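Local coordinates for retinol dehydratase (Spodoptera frugiperda, PDB 1FMJ), which probably converts retinol to anhydroretinol by way of sulfonate transfer, using a sulfotransferase fold that binds retinol and adenosine 3',5'-diphosphate together, at residues Y105-M110 / Y222-Y227. Residues are numbered along the deposited sequence; the frame is centred on the assembly and turned at random.
Sequences YLDGFM and YTLTPY. With RTL (retinol), chain H.
Met110 and Leu224 show how two loops distant in sequence can be joined mainly by apolar side-chain ends, with one carboxylate oxygen beside them and no hydrogen bond passing between the segments. The thioether chain of Met110 runs extended beyond CG and delivers its terminal methyl to the branch point of Leu224, CE lying 3.8 Å from CD1 and equally near CG. The same CE meets the methyl of Thr223, at 4.0 Å from CG2. In Thr223, OG1 lies anti to the carbonyl carbon (chi1 -50°), which puts CG2 anti to the backbone N and turned to Met110 while OG1 goes to the hydroxyl of Tyr35.

Polar groups find their partners beyond the two segments or within each turn. Asp107 OD2 rests against Leu224 CD1 at 3.6 Å; OD1 accepts from Thr163 OG1 and the backbone N of His164, tying the buried carboxylate to the end of strand 160-163. A type I turn shapes 105-108; a type II turn spans 222-225, its Thr225 N bonded to Tyr222 O. Pro226, after a cis peptide bond, sits at the N-cap position of helix 227-235.

Of these two segments, Tyr105 meets the ligand. Gly108 CA sits 3.4 Å above the centre of one face of its ring, and a side chain at Gly108 would collide with it. The phenol end meets retinol obliquely, OH lying 3.2 Å from C15, the carbon bearing the alcohol. Lys162, which with His164 hydrogen-bonds retinol, makes a cation-pi contact with the ring. With an alanine here, the alcohol end of retinol would probably be less firmly placed and Lys162, without its aromatic partner, freer to turn. Two loops of the sulfotransferase domain, following edge strand 104-105 and helix 210-218, thus pack beside the retinol pocket that Tyr105 helps line.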
loop_
_atom_site.group_PDB
_atom_site.type_symbol
_atom_site.label_atom_id
_atom_site.label_comp_id
_atom_site.label_asym_id
_atom_site.label_seq_id
_atom_site.Cartn_x
_atom_site.Cartn_y
_atom_site.Cartn_z
ATOM N N TYR A 105 0.145 -7.730 -6.975
ATOM C CA TYR A 105 0.165 -6.340 -6.579
ATOM C C TYR A 105 -0.374 -5.602 -7.794
ATOM O O TYR A 105 0.356 -5.340 -8.738
ATOM C CB TYR A 105 1.607 -5.936 -6.268
ATOM C CG TYR A 105 1.777 -4.567 -5.658
ATOM C CD1 TYR A 105 3.034 -4.133 -5.255
ATOM C CD2 TYR A 105 0.698 -3.700 -5.507
ATOM C CE1 TYR A 105 3.225 -2.866 -4.718
ATOM C CE2 TYR A 105 0.872 -2.430 -4.974
ATOM C CZ TYR A 105 2.145 -2.020 -4.582
ATOM O OH TYR A 105 2.343 -0.764 -4.061
ATOM N N LEU A 106 -1.668 -5.292 -7.761
ATOM C CA LEU A 106 -2.346 -4.620 -8.863
ATOM C C LEU A 106 -1.668 -3.352 -9.382
ATOM O O LEU A 106 -1.443 -3.211 -10.592
ATOM C CB LEU A 106 -3.792 -4.313 -8.453
ATOM C CG LEU A 106 -4.721 -3.781 -9.554
ATOM C CD1 LEU A 106 -4.679 -4.712 -10.757
ATOM C CD2 LEU A 106 -6.141 -3.666 -9.012
ATOM N N ASP A 107 -1.336 -2.430 -8.481
ATOM C CA ASP A 107 -0.702 -1.186 -8.892
ATOM C C ASP A 107 0.820 -1.123 -8.720
ATOM O O ASP A 107 1.415 -0.059 -8.843
ATOM C CB ASP A 107 -1.378 0.009 -8.188
ATOM C CG ASP A 107 -1.532 -0.183 -6.683
ATOM O OD1 ASP A 107 -2.033 -1.240 -6.246
ATOM O OD2 ASP A 107 -1.173 0.747 -5.931
ATOM N N GLY A 108 1.451 -2.262 -8.451
ATOM C CA GLY A 108 2.895 -2.268 -8.281
ATOM C C GLY A 108 3.689 -1.815 -9.504
ATOM O O GLY A 108 4.689 -1.101 -9.396
ATOM N N PHE A 109 3.241 -2.220 -10.683
ATOM C CA PHE A 109 3.943 -1.875 -11.911
ATOM C C PHE A 109 4.170 -0.388 -12.135
ATOM O O PHE A 109 5.227 0.005 -12.611
ATOM C CB PHE A 109 3.174 -2.412 -13.106
ATOM C CG PHE A 109 1.947 -1.617 -13.424
ATOM C CD1 PHE A 109 1.974 -0.645 -14.418
ATOM C CD2 PHE A 109 0.780 -1.805 -12.699
ATOM C CE1 PHE A 109 0.852 0.128 -14.681
ATOM C CE2 PHE A 109 -0.348 -1.032 -12.956
ATOM C CZ PHE A 109 -0.308 -0.063 -13.952
ATOM N N MET A 110 3.184 0.436 -11.788
ATOM C CA MET A 110 3.270 1.879 -12.054
ATOM C C MET A 110 4.523 2.633 -11.614
ATOM O O MET A 110 4.852 3.676 -12.188
ATOM C CB MET A 110 2.032 2.602 -11.505
ATOM C CG MET A 110 2.112 3.027 -10.040
ATOM S SD MET A 110 0.801 4.209 -9.623
ATOM C CE MET A 110 0.769 4.094 -7.811
ATOM N N TYR A 222 1.972 13.314 -2.606
ATOM C CA TYR A 222 2.745 12.083 -2.566
ATOM C C TYR A 222 1.901 10.992 -3.203
ATOM O O TYR A 222 0.705 11.176 -3.457
ATOM C CB TYR A 222 3.150 11.673 -1.147
ATOM C CG TYR A 222 4.137 10.515 -1.156
ATOM C CD1 TYR A 222 5.384 10.636 -1.779
ATOM C CD2 TYR A 222 3.794 9.283 -0.613
ATOM C CE1 TYR A 222 6.262 9.538 -1.859
ATOM C CE2 TYR A 222 4.651 8.191 -0.687
ATOM C CZ TYR A 222 5.878 8.318 -1.310
ATOM O OH TYR A 222 6.700 7.223 -1.397
ATOM N N THR A 223 2.539 9.864 -3.470
ATOM C CA THR A 223 1.907 8.720 -4.119
ATOM C C THR A 223 0.521 8.323 -3.597
ATOM O O THR A 223 0.332 8.041 -2.417
ATOM C CB THR A 223 2.849 7.492 -4.059
ATOM O OG1 THR A 223 4.154 7.883 -4.518
ATOM C CG2 THR A 223 2.325 6.362 -4.950
ATOM N N LEU A 224 -0.432 8.314 -4.523
ATOM C CA LEU A 224 -1.827 7.958 -4.289
ATOM C C LEU A 224 -2.646 8.776 -3.296
ATOM O O LEU A 224 -3.724 8.348 -2.880
ATOM C CB LEU A 224 -1.943 6.454 -3.998
ATOM C CG LEU A 224 -1.635 5.607 -5.249
ATOM C CD1 LEU A 224 -1.692 4.140 -4.916
ATOM C CD2 LEU A 224 -2.638 5.929 -6.366
ATOM N N THR A 225 -2.141 9.952 -2.920
ATOM C CA THR A 225 -2.897 10.859 -2.062
ATOM C C THR A 225 -3.764 11.587 -3.113
ATOM O O THR A 225 -3.578 11.369 -4.315
ATOM C CB THR A 225 -1.974 11.890 -1.352
ATOM O OG1 THR A 225 -1.223 12.623 -2.332
ATOM C CG2 THR A 225 -1.015 11.179 -0.392
ATOM N N PRO A 226 -4.693 12.474 -2.699
ATOM C CA PRO A 226 -5.075 12.943 -1.361
ATOM C C PRO A 226 -5.386 11.793 -0.416
ATOM O O PRO A 226 -6.211 10.945 -0.720
ATOM C CB PRO A 226 -6.310 13.801 -1.635
ATOM C CG PRO A 226 -6.076 14.307 -3.031
ATOM C CD PRO A 226 -5.582 13.064 -3.718
ATOM N N TYR A 227 -4.729 11.778 0.735
ATOM C CA TYR A 227 -4.941 10.726 1.711
ATOM C C TYR A 227 -6.403 10.544 2.142
ATOM O O TYR A 227 -6.944 9.438 2.093
ATOM C CB TYR A 227 -4.091 10.975 2.954
ATOM C CG TYR A 227 -4.436 10.023 4.073
ATOM C CD1 TYR A 227 -3.948 8.719 4.077
ATOM C CD2 TYR A 227 -5.311 10.404 5.091
ATOM C CE1 TYR A 227 -4.326 7.815 5.064
ATOM C CE2 TYR A 227 -5.697 9.503 6.088
ATOM C CZ TYR A 227 -5.206 8.215 6.065
ATOM O OH TYR A 227 -5.611 7.310 7.026
HETATM C C1 RTL H . 12.794 0.396 -7.625
HETATM C C2 RTL H . 13.288 1.302 -8.798
HETATM C C3 RTL H . 12.909 0.759 -10.171
HETATM C C4 RTL H . 12.199 -0.504 -10.651
HETATM C C5 RTL H . 11.809 -1.263 -9.380
HETATM C C6 RTL H . 12.034 -0.920 -8.037
HETATM C C7 RTL H . 11.578 -1.763 -6.900
HETATM C C8 RTL H . 10.312 -1.742 -6.389
HETATM C C9 RTL H . 9.852 -2.568 -5.265
HETATM C C10 RTL H . 8.536 -2.428 -4.865
HETATM C C11 RTL H . 7.788 -3.107 -3.784
HETATM C C12 RTL H . 7.083 -2.209 -3.016
HETATM C C13 RTL H . 6.191 -2.293 -1.841
HETATM C C14 RTL H . 5.511 -1.368 -1.099
HETATM C C15 RTL H . 4.110 -1.072 -1.443
HETATM O O1 RTL H . 3.237 -1.902 -0.803
HETATM C C16 RTL H . 11.923 1.411 -6.857
HETATM C C17 RTL H . 14.083 0.161 -6.820
HETATM C C18 RTL H . 11.105 -2.573 -9.768
HETATM C C19 RTL H . 10.829 -3.543 -4.580
HETATM C C20 RTL H . 6.095 -3.783 -1.471
#